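Local coordinates for protein carboxypeptidase 1 (Deinococcus radiodurans str. R1, PDB 5GIV) that probably releases amino acids one at a time from the C-terminus of peptides with broad specificity, as a zinc metallocarboxypeptidase of the M32 family, at residues L156-M167 with P414-I424. Numbering follows the deposited sequence.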
loop_
_atom_site.group_PDB
_atom_site.type_symbol
_atom_site.label_atom_id
_atom_site.label_comp_id
_atom_site.label_asym_id
_atom_site.label_seq_id
_atom_site.Cartn_x
_atom_site.Cartn_y
_atom_site.Cartn_z
ATOM N N LEU A 156 2.042 37.010 -1.589
ATOM C CA LEU A 156 2.661 36.252 -0.510
ATOM C C LEU A 156 1.677 36.046 0.635
ATOM O O LEU A 156 1.689 34.998 1.293
ATOM C CB LEU A 156 3.929 36.959 -0.032
ATOM C CG LEU A 156 4.741 36.270 1.069
ATOM C CD1 LEU A 156 5.050 34.842 0.676
ATOM C CD2 LEU A 156 6.037 37.027 1.356
ATOM N N ASP A 157 0.817 37.038 0.892
ATOM C CA ASP A 157 -0.203 36.882 1.924
ATOM C C ASP A 157 -1.197 35.783 1.566
ATOM O O ASP A 157 -1.756 35.137 2.459
ATOM C CB ASP A 157 -0.937 38.201 2.148
ATOM C CG ASP A 157 -0.133 39.174 2.971
ATOM O OD1 ASP A 157 0.708 38.720 3.771
ATOM O OD2 ASP A 157 -0.329 40.397 2.808
ATOM N N TYR A 158 -1.452 35.565 0.277
ATOM C CA TYR A 158 -2.299 34.439 -0.095
ATOM C C TYR A 158 -1.671 33.123 0.349
ATOM O O TYR A 158 -2.356 32.264 0.921
ATOM C CB TYR A 158 -2.552 34.420 -1.600
ATOM C CG TYR A 158 -3.138 33.104 -2.080
ATOM C CD1 TYR A 158 -4.464 32.788 -1.833
ATOM C CD2 TYR A 158 -2.362 32.176 -2.766
ATOM C CE1 TYR A 158 -5.011 31.596 -2.258
ATOM C CE2 TYR A 158 -2.905 30.977 -3.203
ATOM C CZ TYR A 158 -4.230 30.694 -2.939
ATOM O OH TYR A 158 -4.788 29.507 -3.363
ATOM N N TYR A 159 -0.361 32.958 0.115
ATOM C CA TYR A 159 0.301 31.707 0.478
ATOM C C TYR A 159 0.501 31.588 1.989
ATOM O O TYR A 159 0.337 30.502 2.555
ATOM C CB TYR A 159 1.631 31.574 -0.275
ATOM C CG TYR A 159 1.398 31.278 -1.731
ATOM C CD1 TYR A 159 0.890 30.049 -2.132
ATOM C CD2 TYR A 159 1.642 32.239 -2.704
ATOM C CE1 TYR A 159 0.641 29.782 -3.449
ATOM C CE2 TYR A 159 1.397 31.976 -4.032
ATOM C CZ TYR A 159 0.894 30.748 -4.398
ATOM O OH TYR A 159 0.644 30.475 -5.724
ATOM N N ILE A 160 0.857 32.680 2.662
ATOM C CA ILE A 160 0.969 32.608 4.115
ATOM C C ILE A 160 -0.356 32.166 4.726
ATOM O O ILE A 160 -0.390 31.297 5.606
ATOM C CB ILE A 160 1.447 33.954 4.684
ATOM C CG1 ILE A 160 2.879 34.230 4.228
ATOM C CG2 ILE A 160 1.360 33.960 6.217
ATOM C CD1 ILE A 160 3.423 35.557 4.696
ATOM N N ASN A 161 -1.472 32.721 4.237
ATOM C CA ASN A 161 -2.784 32.367 4.772
ATOM C C ASN A 161 -3.190 30.952 4.381
ATOM O O ASN A 161 -3.845 30.251 5.164
ATOM C CB ASN A 161 -3.838 33.372 4.301
ATOM C CG ASN A 161 -5.249 32.974 4.712
ATOM O OD1 ASN A 161 -5.661 33.180 5.853
ATOM N ND2 ASN A 161 -5.993 32.393 3.779
ATOM N N GLU A 162 -2.816 30.513 3.179
ATOM C CA GLU A 162 -3.090 29.136 2.778
ATOM C C GLU A 162 -2.435 28.152 3.738
ATOM O O GLU A 162 -3.002 27.100 4.050
ATOM C CB GLU A 162 -2.606 28.907 1.346
ATOM C CG GLU A 162 -3.247 27.718 0.659
ATOM C CD GLU A 162 -4.727 27.948 0.372
ATOM O OE1 GLU A 162 -5.161 29.131 0.364
ATOM O OE2 GLU A 162 -5.458 26.946 0.154
ATOM N N SER A 163 -1.242 28.484 4.221
ATOM C CA SER A 163 -0.552 27.630 5.172
ATOM C C SER A 163 -1.173 27.741 6.566
ATOM O O SER A 163 -1.393 26.728 7.235
ATOM C CB SER A 163 0.940 27.986 5.195
ATOM O OG SER A 163 1.604 27.401 6.299
ATOM N N ASP A 164 -1.436 28.959 7.032
ATOM C CA ASP A 164 -1.990 29.173 8.374
ATOM C C ASP A 164 -3.091 30.222 8.293
ATOM O O ASP A 164 -2.807 31.423 8.252
ATOM C CB ASP A 164 -0.913 29.583 9.371
ATOM C CG ASP A 164 0.113 28.496 9.584
ATOM O OD1 ASP A 164 1.113 28.453 8.836
ATOM O OD2 ASP A 164 -0.106 27.672 10.491
ATOM N N GLU A 165 -4.340 29.765 8.283
ATOM C CA GLU A 165 -5.458 30.683 8.144
ATOM C C GLU A 165 -5.353 31.801 9.168
ATOM O O GLU A 165 -5.185 31.553 10.367
ATOM C CB GLU A 165 -6.785 29.940 8.304
ATOM C CG GLU A 165 -7.992 30.820 8.043
ATOM C CD GLU A 165 -9.300 30.164 8.433
ATOM O OE1 GLU A 165 -9.281 29.174 9.189
ATOM O OE2 GLU A 165 -10.363 30.647 8.005
ATOM N N GLY A 166 -5.437 33.036 8.682
ATOM C CA GLY A 166 -5.369 34.204 9.525
ATOM C C GLY A 166 -3.983 34.782 9.686
ATOM O O GLY A 166 -3.852 35.916 10.152
ATOM N N MET A 167 -2.949 34.028 9.343
ATOM C CA MET A 167 -1.588 34.521 9.448
ATOM C C MET A 167 -1.277 35.458 8.285
ATOM O O MET A 167 -1.759 35.274 7.165
ATOM C CB MET A 167 -0.607 33.343 9.492
ATOM C CG MET A 167 0.826 33.706 9.871
ATOM S SD MET A 167 1.038 34.014 11.645
ATOM C CE MET A 167 0.346 32.517 12.351
ATOM N N PRO A 414 4.283 25.469 -5.350
ATOM C CA PRO A 414 4.417 26.904 -5.591
ATOM C C PRO A 414 5.610 27.475 -4.848
ATOM O O PRO A 414 6.126 26.891 -3.893
ATOM C CB PRO A 414 3.105 27.488 -5.048
ATOM C CG PRO A 414 2.192 26.318 -4.837
ATOM C CD PRO A 414 3.101 25.159 -4.535
ATOM N N ILE A 415 6.038 28.644 -5.307
ATOM C CA ILE A 415 7.047 29.447 -4.634
ATOM C C ILE A 415 6.324 30.491 -3.797
ATOM O O ILE A 415 5.556 31.298 -4.335
ATOM C CB ILE A 415 7.998 30.117 -5.634
ATOM C CG1 ILE A 415 8.819 29.067 -6.377
ATOM C CG2 ILE A 415 8.907 31.097 -4.917
ATOM C CD1 ILE A 415 9.575 29.633 -7.563
ATOM N N GLY A 416 6.541 30.459 -2.484
ATOM C CA GLY A 416 5.932 31.432 -1.602
ATOM C C GLY A 416 5.166 30.803 -0.466
ATOM O O GLY A 416 4.252 30.010 -0.699
ATOM N N GLY A 417 5.490 31.188 0.765
ATOM C CA GLY A 417 4.801 30.640 1.919
ATOM C C GLY A 417 5.065 29.179 2.191
ATOM O O GLY A 417 4.269 28.539 2.872
ATOM N N SER A 418 6.186 28.644 1.709
ATOM C CA SER A 418 6.467 27.215 1.795
ATOM C C SER A 418 7.043 26.787 3.134
ATOM O O SER A 418 6.987 25.596 3.455
ATOM C CB SER A 418 7.467 26.801 0.712
ATOM O OG SER A 418 7.098 27.325 -0.542
ATOM N N PHE A 419 7.604 27.713 3.909
ATOM C CA PHE A 419 8.442 27.344 5.043
ATOM C C PHE A 419 8.065 27.969 6.380
ATOM O O PHE A 419 8.486 27.429 7.410
ATOM C CB PHE A 419 9.912 27.690 4.751
ATOM C CG PHE A 419 10.531 26.860 3.654
ATOM C CD1 PHE A 419 11.064 25.601 3.933
ATOM C CD2 PHE A 419 10.580 27.331 2.350
ATOM C CE1 PHE A 419 11.625 24.830 2.934
ATOM C CE2 PHE A 419 11.158 26.566 1.339
ATOM C CZ PHE A 419 11.672 25.307 1.634
ATOM N N GLN A 420 7.333 29.089 6.422
ATOM C CA GLN A 420 7.137 29.732 7.722
ATOM C C GLN A 420 6.361 28.840 8.685
ATOM O O GLN A 420 6.508 28.989 9.900
ATOM C CB GLN A 420 6.472 31.111 7.582
ATOM C CG GLN A 420 5.028 31.091 7.224
ATOM C CD GLN A 420 4.837 30.765 5.783
ATOM O OE1 GLN A 420 5.763 30.905 4.977
ATOM N NE2 GLN A 420 3.648 30.301 5.439
ATOM N N GLY A 421 5.552 27.910 8.173
ATOM C CA GLY A 421 4.866 26.977 9.051
ATOM C C GLY A 421 5.804 26.186 9.950
ATOM O O GLY A 421 5.454 25.865 11.090
ATOM N N TYR A 422 7.003 25.855 9.457
ATOM C CA TYR A 422 7.956 25.132 10.292
ATOM C C TYR A 422 8.338 25.955 11.515
ATOM O O TYR A 422 8.436 25.427 12.629
ATOM C CB TYR A 422 9.207 24.772 9.489
ATOM C CG TYR A 422 8.947 23.878 8.295
ATOM C CD1 TYR A 422 8.549 22.557 8.464
ATOM C CD2 TYR A 422 9.139 24.343 7.003
ATOM C CE1 TYR A 422 8.323 21.731 7.389
ATOM C CE2 TYR A 422 8.912 23.527 5.914
ATOM C CZ TYR A 422 8.504 22.217 6.110
ATOM O OH TYR A 422 8.273 21.393 5.026
ATOM N N THR A 423 8.558 27.258 11.330
ATOM C CA THR A 423 8.944 28.100 12.456
ATOM C C THR A 423 7.752 28.403 13.347
ATOM O O THR A 423 7.878 28.442 14.576
ATOM C CB THR A 423 9.589 29.389 11.955
ATOM O OG1 THR A 423 10.890 29.092 11.439
ATOM C CG2 THR A 423 9.708 30.416 13.077
ATOM N N ILE A 424 6.589 28.600 12.740
ATOM C CA ILE A 424 5.370 28.749 13.517
ATOM C C ILE A 424 5.162 27.530 14.404
ATOM O O ILE A 424 4.794 27.654 15.574
ATOM C CB ILE A 424 4.182 29.009 12.569
ATOM C CG1 ILE A 424 4.435 30.293 11.777
ATOM C CG2 ILE A 424 2.872 29.082 13.338
ATOM C CD1 ILE A 424 3.406 30.557 10.707
HETATM O O HOH W 1 1.769 30.726 7.444
HETATM O O HOH W 2 4.514 27.182 5.528
#
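Asp164 OD1 takes two bonds. Ser163 OG donates to it from above the carboxylate plane, and a water donates to Asp164 OD1 at 2.7 Å. That water also donates to Ile160 O and accepts from Gln420 NE2 at 2.8 Å, so it ties the C-terminal end of helix 156-163 to the other segment. A second water joins Ser163 OG, Gly417 O and Gly421 N. Gln420 starts with CG wedged between its backbone N and carbonyl carbon (chi1 73°), and the chain bends at chi2. This brings Gln420 NE2 back to Gly417 O, 3.2 Å away, and within 3.6 Å of Ser163 CB. At the other end Tyr159 CB lies 3.1 Å from Gly416 O and 4.0 Å from Gly417 CA. Tyr159 CE1 meets Pro414 CB obliquely, 3.7 Å away, and its OH bonds Ser142 O. An alanine in place of Tyr159 would probably remove the ring that Pro414 packs on here and leave Ser142 O without this donor. Met167 CE and Ile424 CD1 touch tip to tip. Asp164 OD2 accepts from Gly293 N, at the start of helix 292-306. That helix carries the zinc ligand Glu296, whose side chain is about 6 Å from the side-chain position of Gly421. Helix 128-147 packs beside Tyr159 and Pro414, helix 357-372 touches Leu156 and Ile160, and helix 169-193 meets Met167.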